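AgaA (Rhizobium radiobacter, PDB 6HLX) binds the opine agropinic acid and, as the substrate-binding component of an ABC transporter, probably hands it over for import into the bacterium. Local coordinates at residues 290-294 with 426-430; 392-396 with 408-414. One frame throughout, in Å; residues are numbered along the deposited sequence.

Contact 1 (290-294 with 426-430); sequences GYMGY and KAERV. With MES (2-(N-morpholino)-ethanesulfonic acid), chain F.
The thioether of Met-292 reaches out of a tight turn and sets its methyl over one face of the Arg-429 guanidinium, while a bound MES sulfonate bridges the same two segments. Met-292 CE stands 3.4 Å off the guanidinium plane, out near its edge on the side of NE and NH2, and 3.5 Å from Arg-429 NH2. The two side chains run roughly perpendicular to each other. Extended at chi2, the Met-292 chain then bends at chi3 (-69°), which turns CE onto the guanidinium and leaves SD against the helix, 3.5 Å from Arg-429 CB. There the sulfur also lies close to the carbonyl O of Lys-426 and the N of Val-430, two atoms already hydrogen-bonded to each other in the first turn of helix 426-443. Further back along the chain, Met-292 CG packs on Val-430 CG2 at 4.0 Å. Arg-429 NE hydrogen-bonds Gly-420 O, and NH1 has a salt bridge to Asp-385 and a hydrogen bond to Tyr-433 OH, which should fix the plane that the methyl meets.

The sulfonate accepts from Met-292 N through O2S, 2.9 Å away and nearly straight at 166°. It also accepts from Lys-426 NZ, at 3.0 Å through O1S and more weakly through O3S; Ala-386 N is a further donor. At the other end of the MES molecule, ring carbon C5 rests over one face of Tyr-291, 3.5 Å from CZ. The molecule probably came from the crystallisation liquor, so it indicates at most that a sulfonate can settle here. Tyr-291 to Tyr-294 form a type II beta turn, with Met-292 at its second position and Gly-293, at positive phi, in the usual glycine place; the turn docks through Met-292 on the first turn of helix 426-443.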
loop_
_atom_site.group_PDB
_atom_site.type_symbol
_atom_site.label_atom_id
_atom_site.label_comp_id
_atom_site.label_asym_id
_atom_site.label_seq_id
_atom_site.Cartn_x
_atom_site.Cartn_y
_atom_site.Cartn_z
ATOM N N GLY A 290 1.560 -11.426 -15.588
ATOM C CA GLY A 290 0.535 -10.573 -16.185
ATOM C C GLY A 290 0.915 -9.106 -16.241
ATOM O O GLY A 290 0.244 -8.337 -16.920
ATOM N N TYR A 291 1.969 -8.687 -15.506
ATOM C CA TYR A 291 2.417 -7.292 -15.550
ATOM C C TYR A 291 3.586 -7.164 -16.524
ATOM O O TYR A 291 4.417 -8.068 -16.618
ATOM C CB TYR A 291 2.922 -6.829 -14.175
ATOM C CG TYR A 291 1.826 -6.428 -13.219
ATOM C CD1 TYR A 291 1.043 -7.387 -12.586
ATOM C CD2 TYR A 291 1.628 -5.092 -12.880
ATOM C CE1 TYR A 291 0.046 -7.026 -11.678
ATOM C CE2 TYR A 291 0.607 -4.713 -12.003
ATOM C CZ TYR A 291 -0.152 -5.683 -11.374
ATOM O OH TYR A 291 -1.143 -5.303 -10.493
ATOM N N MET A 292 3.688 -6.016 -17.199
ATOM C CA MET A 292 4.807 -5.735 -18.093
ATOM C C MET A 292 6.101 -5.699 -17.296
ATOM O O MET A 292 6.119 -5.200 -16.155
ATOM C CB MET A 292 4.567 -4.442 -18.873
ATOM C CG MET A 292 3.411 -4.626 -19.879
ATOM S SD MET A 292 3.142 -3.194 -20.931
ATOM C CE MET A 292 2.488 -2.008 -19.711
ATOM N N GLY A 293 7.134 -6.328 -17.864
ATOM C CA GLY A 293 8.425 -6.492 -17.212
ATOM C C GLY A 293 8.600 -7.909 -16.691
ATOM O O GLY A 293 9.725 -8.316 -16.385
ATOM N N TYR A 294 7.486 -8.680 -16.565
ATOM C CA TYR A 294 7.549 -10.062 -16.094
ATOM C C TYR A 294 8.355 -10.880 -17.106
ATOM O O TYR A 294 8.179 -10.705 -18.319
ATOM C CB TYR A 294 6.136 -10.678 -15.990
ATOM C CG TYR A 294 6.163 -12.126 -15.554
ATOM C CD1 TYR A 294 6.204 -12.467 -14.204
ATOM C CD2 TYR A 294 6.173 -13.157 -16.491
ATOM C CE1 TYR A 294 6.245 -13.802 -13.797
ATOM C CE2 TYR A 294 6.242 -14.492 -16.094
ATOM C CZ TYR A 294 6.253 -14.809 -14.746
ATOM O OH TYR A 294 6.282 -16.122 -14.354
ATOM N N LYS A 426 0.682 -0.922 -25.521
ATOM C CA LYS A 426 1.282 -1.943 -24.639
ATOM C C LYS A 426 2.351 -2.817 -25.342
ATOM O O LYS A 426 3.277 -3.297 -24.673
ATOM C CB LYS A 426 0.218 -2.795 -23.937
ATOM C CG LYS A 426 -0.526 -1.988 -22.863
ATOM C CD LYS A 426 -0.985 -2.801 -21.659
ATOM C CE LYS A 426 -1.501 -1.857 -20.584
ATOM N NZ LYS A 426 -2.235 -2.567 -19.504
ATOM N N ALA A 427 2.279 -2.975 -26.677
ATOM C CA ALA A 427 3.310 -3.728 -27.427
ATOM C C ALA A 427 4.661 -2.973 -27.374
ATOM O O ALA A 427 5.742 -3.587 -27.354
ATOM C CB ALA A 427 2.873 -3.923 -28.875
ATOM N N GLU A 428 4.595 -1.628 -27.313
ATOM C CA GLU A 428 5.806 -0.804 -27.199
ATOM C C GLU A 428 6.171 -0.659 -25.712
ATOM O O GLU A 428 7.351 -0.715 -25.349
ATOM C CB GLU A 428 5.598 0.577 -27.855
ATOM C CG GLU A 428 5.526 0.511 -29.383
ATOM C CD GLU A 428 6.672 -0.240 -30.046
ATOM O OE1 GLU A 428 7.846 0.129 -29.805
ATOM O OE2 GLU A 428 6.396 -1.215 -30.784
ATOM N N ARG A 429 5.162 -0.537 -24.848
ATOM C CA ARG A 429 5.440 -0.401 -23.407
ATOM C C ARG A 429 6.194 -1.619 -22.866
ATOM O O ARG A 429 7.087 -1.454 -22.045
ATOM C CB ARG A 429 4.137 -0.227 -22.591
ATOM C CG ARG A 429 3.442 1.102 -22.755
ATOM C CD ARG A 429 2.264 1.209 -21.784
ATOM N NE ARG A 429 2.714 1.632 -20.459
ATOM C CZ ARG A 429 1.982 1.542 -19.353
ATOM N NH1 ARG A 429 2.462 1.985 -18.191
ATOM N NH2 ARG A 429 0.753 1.030 -19.400
ATOM N N VAL A 430 5.877 -2.824 -23.348
ATOM C CA VAL A 430 6.511 -4.024 -22.805
ATOM C C VAL A 430 8.050 -4.029 -23.062
ATOM O O VAL A 430 8.796 -4.406 -22.152
ATOM C CB VAL A 430 5.790 -5.338 -23.205
ATOM C CG1 VAL A 430 6.116 -5.782 -24.612
ATOM C CG2 VAL A 430 6.058 -6.448 -22.181
HETATM O O1 MES F . -3.960 -7.878 -13.406
HETATM C C2 MES F . -4.127 -8.133 -14.807
HETATM C C3 MES F . -2.920 -7.681 -15.598
HETATM N N4 MES F . -2.661 -6.222 -15.352
HETATM C C5 MES F . -2.555 -5.960 -13.880
HETATM C C6 MES F . -3.783 -6.486 -13.171
HETATM C C7 MES F . -1.440 -5.784 -16.123
HETATM C C8 MES F . -1.103 -4.344 -15.978
HETATM S S MES F . 0.160 -3.799 -17.106
HETATM O O1S MES F . -0.169 -4.369 -18.398
HETATM O O2S MES F . 1.420 -4.288 -16.577
HETATM O O3S MES F . 0.085 -2.351 -17.109
#

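Contact 2 (392-396 with 408-414); sequences YYYGG and FNDQQIN
The carbonyl O of Tyr-393 is joined to Asp-410 N across the contact by water 1, which donates to the oxygen at 2.8 Å and accepts from the nitrogen, also at 2.8 Å. That Tyr-393 oxygen also lies at the edge of the Phe-408 ring, in its plane, 3.6 Å from CD2. Water 2 makes a second bridge, 2.8 Å from Tyr-394 O and 2.7 Å from Phe-408 O, although it has more acceptors in reach than protons to give; Arg-401 NH1 also bonds Tyr-394 O.

Beside the waters, Asn-414 lays its side chain over one face of the Tyr-394 ring, amide and ring planes 38° apart. Tyr-394 CB points away, but with CG opposite the backbone N (chi1 -157°) the ring swings back, bringing CE1 to 3.6 Å from Asn-414 CB. The ring's hydroxyl goes on to Asp-418. Ile-413 turns CG2 onto Tyr-393 CB, 4.0 Å away. Asp-410 is the N-cap residue of helix 411-422: its OD2 accepts from Ile-413 N (3.0 Å) and makes a salt bridge with Arg-439 NE.

The two waters join the carbonyls of Tyr-393 and Tyr-394 to Asp-410 N and Phe-408 O, which implies a buried seam whose polar backbone is satisfied partly by ordered water.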
loop_
_atom_site.group_PDB
_atom_site.type_symbol
_atom_site.label_atom_id
_atom_site.label_comp_id
_atom_site.label_asym_id
_atom_site.label_seq_id
_atom_site.Cartn_x
_atom_site.Cartn_y
_atom_site.Cartn_z
ATOM N N TYR A 392 8.339 2.937 -6.576
ATOM C CA TYR A 392 9.480 2.237 -5.982
ATOM C C TYR A 392 10.843 2.730 -6.471
ATOM O O TYR A 392 11.793 2.753 -5.692
ATOM C CB TYR A 392 9.362 0.718 -6.296
ATOM C CG TYR A 392 8.361 0.036 -5.396
ATOM C CD1 TYR A 392 6.985 0.183 -5.604
ATOM C CD2 TYR A 392 8.781 -0.741 -4.325
ATOM C CE1 TYR A 392 6.059 -0.376 -4.723
ATOM C CE2 TYR A 392 7.861 -1.321 -3.448
ATOM C CZ TYR A 392 6.503 -1.142 -3.659
ATOM O OH TYR A 392 5.616 -1.659 -2.747
ATOM N N TYR A 393 10.963 3.047 -7.778
ATOM C CA TYR A 393 12.262 3.291 -8.430
ATOM C C TYR A 393 12.603 4.699 -8.874
ATOM O O TYR A 393 13.788 4.987 -9.068
ATOM C CB TYR A 393 12.364 2.379 -9.673
ATOM C CG TYR A 393 12.571 0.922 -9.315
ATOM C CD1 TYR A 393 11.488 0.092 -9.033
ATOM C CD2 TYR A 393 13.852 0.371 -9.258
ATOM C CE1 TYR A 393 11.671 -1.241 -8.669
ATOM C CE2 TYR A 393 14.047 -0.968 -8.920
ATOM C CZ TYR A 393 12.952 -1.765 -8.609
ATOM O OH TYR A 393 13.130 -3.086 -8.267
ATOM N N TYR A 394 11.598 5.542 -9.155
ATOM C CA TYR A 394 11.872 6.868 -9.715
ATOM C C TYR A 394 12.618 7.772 -8.727
ATOM O O TYR A 394 12.481 7.612 -7.518
ATOM C CB TYR A 394 10.546 7.545 -10.097
ATOM C CG TYR A 394 10.712 8.626 -11.144
ATOM C CD1 TYR A 394 10.871 8.303 -12.488
ATOM C CD2 TYR A 394 10.756 9.970 -10.787
ATOM C CE1 TYR A 394 11.046 9.290 -13.454
ATOM C CE2 TYR A 394 10.936 10.968 -11.748
ATOM C CZ TYR A 394 11.040 10.622 -13.087
ATOM O OH TYR A 394 11.199 11.588 -14.056
ATOM N N GLY A 395 13.352 8.738 -9.257
ATOM C CA GLY A 395 13.955 9.785 -8.452
ATOM C C GLY A 395 12.889 10.845 -8.217
ATOM O O GLY A 395 11.921 10.610 -7.480
ATOM N N GLY A 396 13.006 11.982 -8.911
ATOM C CA GLY A 396 12.019 13.053 -8.784
ATOM C C GLY A 396 12.245 13.972 -7.596
ATOM O O GLY A 396 13.313 13.945 -6.969
ATOM N N PHE A 408 17.713 7.191 -3.781
ATOM C CA PHE A 408 18.111 6.523 -5.016
ATOM C C PHE A 408 17.574 7.360 -6.197
ATOM O O PHE A 408 16.399 7.743 -6.208
ATOM C CB PHE A 408 17.540 5.098 -5.095
ATOM C CG PHE A 408 17.867 4.418 -6.415
ATOM C CD1 PHE A 408 19.153 3.960 -6.679
ATOM C CD2 PHE A 408 16.887 4.250 -7.392
ATOM C CE1 PHE A 408 19.459 3.353 -7.907
ATOM C CE2 PHE A 408 17.184 3.636 -8.612
ATOM C CZ PHE A 408 18.469 3.191 -8.867
ATOM N N ASN A 409 18.435 7.606 -7.182
ATOM C CA ASN A 409 18.076 8.402 -8.354
ATOM C C ASN A 409 19.008 8.012 -9.495
ATOM O O ASN A 409 20.185 8.360 -9.468
ATOM C CB ASN A 409 18.213 9.906 -7.998
ATOM C CG ASN A 409 17.663 10.902 -8.993
ATOM O OD1 ASN A 409 16.905 10.575 -9.903
ATOM N ND2 ASN A 409 18.023 12.166 -8.814
ATOM N N ASP A 410 18.507 7.207 -10.445
ATOM C CA ASP A 410 19.293 6.795 -11.618
ATOM C C ASP A 410 18.642 7.366 -12.881
ATOM O O ASP A 410 17.456 7.097 -13.131
ATOM C CB ASP A 410 19.394 5.261 -11.700
ATOM C CG ASP A 410 20.137 4.796 -12.939
ATOM O OD1 ASP A 410 21.374 5.005 -13.008
ATOM O OD2 ASP A 410 19.499 4.167 -13.816
ATOM N N GLN A 411 19.411 8.132 -13.689
ATOM C CA GLN A 411 18.838 8.759 -14.875
ATOM C C GLN A 411 18.316 7.749 -15.885
ATOM O O GLN A 411 17.241 7.980 -16.443
ATOM C CB GLN A 411 19.806 9.780 -15.524
ATOM C CG GLN A 411 19.102 10.880 -16.368
ATOM C CD GLN A 411 17.804 11.473 -15.811
ATOM O OE1 GLN A 411 17.611 11.683 -14.600
ATOM N NE2 GLN A 411 16.870 11.761 -16.701
ATOM N N GLN A 412 19.044 6.636 -16.128
ATOM C CA GLN A 412 18.556 5.649 -17.116
ATOM C C GLN A 412 17.209 5.075 -16.691
ATOM O O GLN A 412 16.300 4.952 -17.523
ATOM C CB GLN A 412 19.570 4.528 -17.343
ATOM C CG GLN A 412 20.769 4.963 -18.178
ATOM C CD GLN A 412 21.755 3.827 -18.319
ATOM O OE1 GLN A 412 21.386 2.684 -18.614
ATOM N NE2 GLN A 412 23.026 4.110 -18.082
ATOM N N ILE A 413 17.065 4.757 -15.392
ATOM C CA ILE A 413 15.801 4.236 -14.855
ATOM C C ILE A 413 14.704 5.295 -14.999
ATOM O O ILE A 413 13.612 4.966 -15.456
ATOM C CB ILE A 413 15.976 3.739 -13.383
ATOM C CG1 ILE A 413 16.621 2.341 -13.376
ATOM C CG2 ILE A 413 14.623 3.703 -12.635
ATOM C CD1 ILE A 413 16.997 1.782 -12.003
ATOM N N ASN A 414 14.997 6.570 -14.643
ATOM C CA ASN A 414 14.002 7.650 -14.746
ATOM C C ASN A 414 13.486 7.791 -16.174
ATOM O O ASN A 414 12.277 7.899 -16.389
ATOM C CB ASN A 414 14.574 8.985 -14.275
ATOM C CG ASN A 414 14.913 9.059 -12.806
ATOM O OD1 ASN A 414 15.681 9.938 -12.378
ATOM N ND2 ASN A 414 14.367 8.166 -12.008
HETATM O O HOH W 1 15.834 6.382 -10.435
HETATM O O HOH W 2 14.055 6.529 -5.450
#

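How the contacts relate
Contacts 1 and 2 do not touch: their centres are 19 Å apart and their nearest atoms about 10 Å. Both segments of contact 2 fall, in sequence, between the two segments of contact 1. The consecutive helices 411-422 and 426-443 tie them together, the first starting in contact 2 and the second in contact 1; Arg-429 reaches back to Gly-420, and Arg-439 pairs with Asp-410. The ring of Trp-388 meets both Tyr-291 and Tyr-392. Neither contact lies at the ligand pocket or a zinc site. Agropinic acid is about 13 Å from the side chain of Tyr-393, so contact 2 does not reach the ligand.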